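Local atomic coordinates of 457aa long hypothetical protein (Pyrococcus horikoshii, PDB entry 2CSU), a protein that is of unknown function but combines a CoA-binding Rossmann-type domain with succinyl-CoA ligase-like domains and is probably a member of that family. Residues V406-S416 / I428-V437. Residues are numbered along the deposited sequence; the frame is centred on the assembly and turned at random.
Sequences VLAMFMAGYVS and IPTYERPEDV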
ATOM      1  N   VAL A 406      11.828 -18.243   1.571  1.00 31.02           N
ATOM      2  CA  VAL A 406      12.147 -17.300   0.510  1.00 30.85           C
ATOM      3  C   VAL A 406      11.071 -16.221   0.391  1.00 30.08           C
ATOM      4  O   VAL A 406       9.886 -16.492   0.250  1.00 31.00           O
ATOM      5  CB  VAL A 406      12.255 -18.079  -0.798  1.00 31.89           C
ATOM      6  CG1 VAL A 406      12.499 -17.112  -1.954  1.00 31.71           C
ATOM      7  CG2 VAL A 406      13.404 -19.066  -0.721  1.00 31.49           C
ATOM      8  N   LEU A 407      11.519 -14.959   0.507  1.00 29.72           N
ATOM      9  CA  LEU A 407      10.584 -13.851   0.377  1.00 28.31           C
ATOM     10  C   LEU A 407      10.915 -12.998  -0.846  1.00 27.47           C
ATOM     11  O   LEU A 407      12.059 -12.868  -1.262  1.00 27.47           O
ATOM     12  CB  LEU A 407      10.681 -13.001   1.642  1.00 29.21           C
ATOM     13  CG  LEU A 407      10.342 -13.803   2.900  1.00 29.84           C
ATOM     14  CD1 LEU A 407      10.385 -12.949   4.169  1.00 29.48           C
ATOM     15  CD2 LEU A 407       8.945 -14.423   2.844  1.00 28.57           C
ATOM     16  N   ALA A 408       9.856 -12.441  -1.455  1.00 26.49           N
ATOM     17  CA  ALA A 408      10.067 -11.614  -2.632  1.00 26.66           C
ATOM     18  C   ALA A 408       9.513 -10.205  -2.437  1.00 26.91           C
ATOM     19  O   ALA A 408       8.509  -9.979  -1.774  1.00 26.76           O
ATOM     20  CB  ALA A 408       9.383 -12.290  -3.823  1.00 26.54           C
HETATM   21  N   MSE A 409      10.253  -9.234  -2.997  1.00 27.70           N
HETATM   22  CA  MSE A 409       9.726  -7.885  -3.072  1.00 29.28           C
HETATM   23  C   MSE A 409       9.893  -7.325  -4.479  1.00 28.53           C
HETATM   24  O   MSE A 409      10.985  -6.988  -4.917  1.00 27.71           O
HETATM   25  CB  MSE A 409      10.492  -7.016  -2.072  1.00 32.11           C
HETATM   26  CG  MSE A 409       9.720  -5.753  -1.684  1.00 37.00           C
HETATM   27 SE   MSE A 409      10.583  -4.253  -2.169  1.00 47.90          SE
HETATM   28  CE  MSE A 409       9.309  -3.570  -3.239  1.00 38.41           C
ATOM     29  N   PHE A 410       8.761  -7.285  -5.202  1.00 28.04           N
ATOM     30  CA  PHE A 410       8.821  -6.890  -6.604  1.00 29.81           C
ATOM     31  C   PHE A 410       8.173  -5.526  -6.847  1.00 30.71           C
ATOM     32  O   PHE A 410       7.148  -5.177  -6.276  1.00 31.51           O
ATOM     33  CB  PHE A 410       8.105  -7.960  -7.426  1.00 28.24           C
ATOM     34  CG  PHE A 410       9.087  -8.998  -7.880  1.00 27.86           C
ATOM     35  CD1 PHE A 410       9.916  -9.613  -6.952  1.00 25.84           C
ATOM     36  CD2 PHE A 410       9.149  -9.349  -9.219  1.00 27.11           C
ATOM     37  CE1 PHE A 410      10.809 -10.590  -7.367  1.00 26.48           C
ATOM     38  CE2 PHE A 410      10.047 -10.332  -9.629  1.00 25.49           C
ATOM     39  CZ  PHE A 410      10.878 -10.956  -8.706  1.00 25.20           C
HETATM   40  N   MSE A 411       8.832  -4.730  -7.711  1.00 32.28           N
HETATM   41  CA  MSE A 411       8.295  -3.413  -8.032  1.00 34.77           C
HETATM   42  C   MSE A 411       8.272  -3.171  -9.543  1.00 34.87           C
HETATM   43  O   MSE A 411       9.222  -3.445 -10.263  1.00 35.83           O
HETATM   44  CB  MSE A 411       9.178  -2.362  -7.356  1.00 36.20           C
HETATM   45  CG  MSE A 411       9.029  -2.363  -5.833  1.00 40.31           C
HETATM   46 SE   MSE A 411      10.144  -1.197  -5.038  1.00 44.41          SE
HETATM   47  CE  MSE A 411       9.466   0.313  -5.745  1.00 42.07           C
ATOM     48  N   ALA A 412       7.121  -2.672 -10.031  1.00 35.47           N
ATOM     49  CA  ALA A 412       6.011  -2.391  -9.130  1.00 36.35           C
ATOM     50  C   ALA A 412       4.761  -1.971  -9.904  1.00 36.81           C
ATOM     51  O   ALA A 412       4.722  -1.961 -11.128  1.00 35.96           O
ATOM     52  CB  ALA A 412       6.441  -1.266  -8.185  1.00 37.52           C
ATOM     53  N   GLY A 413       3.697  -1.655  -9.143  1.00 37.08           N
ATOM     54  CA  GLY A 413       2.456  -1.235  -9.784  1.00 37.41           C
ATOM     55  C   GLY A 413       1.991  -2.257 -10.823  1.00 37.53           C
ATOM     56  O   GLY A 413       1.994  -3.461 -10.603  1.00 37.31           O
ATOM     57  N   TYR A 414       1.545  -1.735 -11.979  1.00 37.59           N
ATOM     58  CA  TYR A 414       1.084  -2.626 -13.035  1.00 37.80           C
ATOM     59  C   TYR A 414       2.214  -3.526 -13.540  1.00 36.96           C
ATOM     60  O   TYR A 414       2.035  -4.713 -13.776  1.00 37.92           O
ATOM     61  CB  TYR A 414       0.547  -1.767 -14.181  1.00 38.21           C
ATOM     62  CG  TYR A 414      -0.670  -1.037 -13.736  1.00 39.45           C
ATOM     63  CD1 TYR A 414      -1.681  -1.718 -13.064  1.00 39.85           C
ATOM     64  CD2 TYR A 414      -0.813   0.323 -14.004  1.00 40.42           C
ATOM     65  CE1 TYR A 414      -2.824  -1.044 -12.658  1.00 39.62           C
ATOM     66  CE2 TYR A 414      -1.960   0.995 -13.607  1.00 40.43           C
ATOM     67  CZ  TYR A 414      -2.964   0.316 -12.943  1.00 40.38           C
ATOM     68  OH  TYR A 414      -4.108   0.979 -12.542  1.00 40.58           O
ATOM     69  N   VAL A 415       3.372  -2.928 -13.794  1.00 36.33           N
ATOM     70  CA  VAL A 415       4.521  -3.610 -14.389  1.00 35.46           C
ATOM     71  C   VAL A 415       4.911  -4.907 -13.676  1.00 35.74           C
ATOM     72  O   VAL A 415       5.407  -5.850 -14.301  1.00 35.51           O
ATOM     73  CB  VAL A 415       5.752  -2.676 -14.383  1.00 34.84           C
ATOM     74  CG1 VAL A 415       6.931  -3.343 -15.074  1.00 35.22           C
ATOM     75  CG2 VAL A 415       5.413  -1.351 -15.028  1.00 35.34           C
ATOM     76  N   SER A 416       4.694  -4.956 -12.366  1.00 35.81           N
ATOM     77  CA  SER A 416       5.070  -6.126 -11.578  1.00 36.25           C
ATOM     78  C   SER A 416       3.959  -7.129 -11.251  1.00 36.79           C
ATOM     79  O   SER A 416       4.208  -8.158 -10.635  1.00 36.49           O
ATOM     80  CB  SER A 416       5.730  -5.651 -10.278  1.00 36.29           C
ATOM     81  OG  SER A 416       4.789  -5.011  -9.433  1.00 36.28           O
ATOM     82  N   ILE A 428       5.420 -18.287  -2.962  1.00 28.19           N
ATOM     83  CA  ILE A 428       6.359 -17.259  -2.527  1.00 27.46           C
ATOM     84  C   ILE A 428       5.668 -15.943  -2.213  1.00 26.36           C
ATOM     85  O   ILE A 428       5.233 -15.235  -3.124  1.00 25.71           O
ATOM     86  CB  ILE A 428       7.417 -16.975  -3.612  1.00 27.62           C
ATOM     87  CG1 ILE A 428       8.277 -18.220  -3.841  1.00 28.49           C
ATOM     88  CG2 ILE A 428       8.257 -15.765  -3.216  1.00 28.55           C
ATOM     89  CD1 ILE A 428       9.368 -18.020  -4.891  1.00 27.54           C
ATOM     90  N   PRO A 429       5.567 -15.591  -0.918  1.00 26.01           N
ATOM     91  CA  PRO A 429       4.917 -14.331  -0.529  1.00 25.91           C
ATOM     92  C   PRO A 429       5.648 -13.192  -1.237  1.00 25.49           C
ATOM     93  O   PRO A 429       6.872 -13.110  -1.183  1.00 25.80           O
ATOM     94  CB  PRO A 429       5.114 -14.286   0.992  1.00 25.04           C
ATOM     95  CG  PRO A 429       5.231 -15.728   1.371  1.00 26.45           C
ATOM     96  CD  PRO A 429       6.088 -16.297   0.263  1.00 26.21           C
ATOM     97  N   THR A 430       4.902 -12.320  -1.899  1.00 25.11           N
ATOM     98  CA  THR A 430       5.511 -11.213  -2.618  1.00 24.55           C
ATOM     99  C   THR A 430       5.005  -9.871  -2.139  1.00 23.15           C
ATOM    100  O   THR A 430       3.796  -9.610  -2.097  1.00 24.55           O
ATOM    101  CB  THR A 430       5.288 -11.362  -4.129  1.00 25.16           C
ATOM    102  OG1 THR A 430       6.022 -12.505  -4.588  1.00 26.48           O
ATOM    103  CG2 THR A 430       5.771 -10.112  -4.887  1.00 24.86           C
ATOM    104  N   TYR A 431       5.949  -9.010  -1.793  1.00 21.66           N
ATOM    105  CA  TYR A 431       5.609  -7.700  -1.273  1.00 20.98           C
ATOM    106  C   TYR A 431       6.004  -6.590  -2.213  1.00 21.87           C
ATOM    107  O   TYR A 431       6.780  -6.801  -3.130  1.00 22.44           O
ATOM    108  CB  TYR A 431       6.268  -7.524   0.101  1.00 19.62           C
ATOM    109  CG  TYR A 431       5.892  -8.643   1.049  1.00 19.23           C
ATOM    110  CD1 TYR A 431       6.534  -9.888   0.991  1.00 17.82           C
ATOM    111  CD2 TYR A 431       4.855  -8.480   1.961  1.00 17.81           C
ATOM    112  CE1 TYR A 431       6.145 -10.939   1.828  1.00 17.81           C
ATOM    113  CE2 TYR A 431       4.458  -9.520   2.792  1.00 17.62           C
ATOM    114  CZ  TYR A 431       5.101 -10.743   2.726  1.00 17.27           C
ATOM    115  OH  TYR A 431       4.698 -11.760   3.565  1.00 18.06           O
ATOM    116  N   GLU A 432       5.472  -5.400  -1.971  1.00 23.24           N
ATOM    117  CA  GLU A 432       5.754  -4.254  -2.818  1.00 23.86           C
ATOM    118  C   GLU A 432       6.441  -3.159  -2.010  1.00 23.00           C
ATOM    119  O   GLU A 432       6.808  -2.119  -2.555  1.00 23.78           O
ATOM    120  CB  GLU A 432       4.435  -3.738  -3.443  1.00 25.72           C
ATOM    121  CG  GLU A 432       4.556  -2.479  -4.300  1.00 30.44           C
ATOM    122  CD  GLU A 432       3.477  -2.378  -5.389  1.00 32.42           C
ATOM    123  OE1 GLU A 432       3.219  -1.253  -5.884  1.00 32.78           O
ATOM    124  OE2 GLU A 432       2.898  -3.426  -5.764  1.00 34.58           O
ATOM    125  N   ARG A 433       6.632  -3.416  -0.719  1.00 23.36           N
ATOM    126  CA  ARG A 433       7.260  -2.449   0.186  1.00 24.60           C
ATOM    127  C   ARG A 433       8.434  -3.017   0.980  1.00 23.88           C
ATOM    128  O   ARG A 433       8.388  -4.142   1.451  1.00 23.22           O
ATOM    129  CB  ARG A 433       6.252  -1.930   1.212  1.00 25.12           C
ATOM    130  CG  ARG A 433       4.981  -1.321   0.650  1.00 28.89           C
ATOM    131  CD  ARG A 433       4.163  -0.729   1.780  1.00 31.37           C
ATOM    132  NE  ARG A 433       2.983  -0.041   1.286  1.00 35.39           N
ATOM    133  CZ  ARG A 433       1.816  -0.629   1.041  1.00 36.81           C
ATOM    134  NH1 ARG A 433       1.674  -1.934   1.255  1.00 37.49           N
ATOM    135  NH2 ARG A 433       0.794   0.090   0.576  1.00 35.70           N
ATOM    136  N   PRO A 434       9.498  -2.230   1.147  1.00 23.74           N
ATOM    137  CA  PRO A 434      10.638  -2.726   1.916  1.00 24.72           C
ATOM    138  C   PRO A 434      10.198  -3.073   3.340  1.00 25.06           C
ATOM    139  O   PRO A 434      10.616  -4.088   3.890  1.00 24.83           O
ATOM    140  CB  PRO A 434      11.610  -1.551   1.876  1.00 24.27           C
ATOM    141  CG  PRO A 434      11.372  -0.997   0.515  1.00 23.99           C
ATOM    142  CD  PRO A 434       9.854  -0.993   0.430  1.00 24.91           C
ATOM    143  N   GLU A 435       9.333  -2.243   3.925  1.00 25.07           N
ATOM    144  CA  GLU A 435       8.873  -2.504   5.291  1.00 25.59           C
ATOM    145  C   GLU A 435       8.009  -3.754   5.398  1.00 25.25           C
ATOM    146  O   GLU A 435       8.041  -4.455   6.409  1.00 26.07           O
ATOM    147  CB  GLU A 435       8.107  -1.298   5.856  1.00 26.50           C
ATOM    148  CG  GLU A 435       6.959  -0.794   4.995  1.00 26.64           C
ATOM    149  CD  GLU A 435       7.421   0.165   3.929  1.00 27.91           C
ATOM    150  OE1 GLU A 435       8.534  -0.048   3.376  1.00 27.92           O
ATOM    151  OE2 GLU A 435       6.669   1.128   3.635  1.00 28.00           O
ATOM    152  N   ASP A 436       7.248  -4.040   4.350  1.00 24.95           N
ATOM    153  CA  ASP A 436       6.373  -5.211   4.342  1.00 24.73           C
ATOM    154  C   ASP A 436       7.151  -6.524   4.305  1.00 24.32           C
ATOM    155  O   ASP A 436       6.860  -7.448   5.066  1.00 24.96           O
ATOM    156  CB  ASP A 436       5.422  -5.135   3.141  1.00 27.14           C
ATOM    157  CG  ASP A 436       4.291  -4.125   3.348  1.00 27.80           C
ATOM    158  OD1 ASP A 436       3.403  -4.033   2.472  1.00 27.32           O
ATOM    159  OD2 ASP A 436       4.285  -3.430   4.381  1.00 28.40           O
ATOM    160  N   VAL A 437       8.144  -6.619   3.422  1.00 22.93           N
ATOM    161  CA  VAL A 437       8.928  -7.844   3.338  1.00 21.39           C
ATOM    162  C   VAL A 437       9.731  -7.996   4.645  1.00 21.52           C
ATOM    163  O   VAL A 437       9.919  -9.104   5.136  1.00 21.06           O
ATOM    164  CB  VAL A 437       9.859  -7.834   2.061  1.00 22.11           C
ATOM    165  CG1 VAL A 437      10.860  -6.697   2.123  1.00 19.45           C
ATOM    166  CG2 VAL A 437      10.567  -9.189   1.896  1.00 21.36           C
TER
HETATM  167  O   HOH W   1       3.015  -6.160  -7.370  1.00 62.29           O
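The ring of Tyr431 meets Ala408 O with its edge, in plane, CD1 of Tyr431 lying 3.4 Å from that oxygen, while one face carries Val437 CA and Asp436 O over its margin rather than its centre. Arg284 adds a cation-pi contact to the ring and Ser281 O hydrogen-bonds the hydroxyl, so an amphipathic tyrosine suits this buried place. The guanidinium of Arg433 takes Asp436 OD1 at its edge through NH1, a salt bridge, and its NE pairs with Asp277 of the second subunit. Ala408 O also accepts Tyr431 N at 2.7 Å. The parallel ladder continues with Ala408 N to Pro429 O at 3.1 Å and Phe410 N to Tyr431 O at 2.9 Å.

On the face of Ala408 and Thr430, the small alanine methyl packs against Ile428 CG2 (3.7 Å); Thr430 OG1 hydrogen-bonds Ile428 O while its CG2 packs on Phe410 CB. On the other face, selenomethionine Met409 sends CG anti to its backbone nitrogen (chi1 -159°), then bends, bringing Met409 SE 4.2 Å from Pro434 CD. Glu432, stretched out past CG, spans to the turn after the strand, where OE1 weakly accepts the N-H of Gly413, whose positive phi favours glycine, and a water links OE2 to Ser416 OG.

Strand 430-431 thus completes a beta-alpha-beta unit: backbone bonds set the register, mostly apolar groups pack on both faces, and the carboxylate gives the turn a polar, partly water-mediated tie.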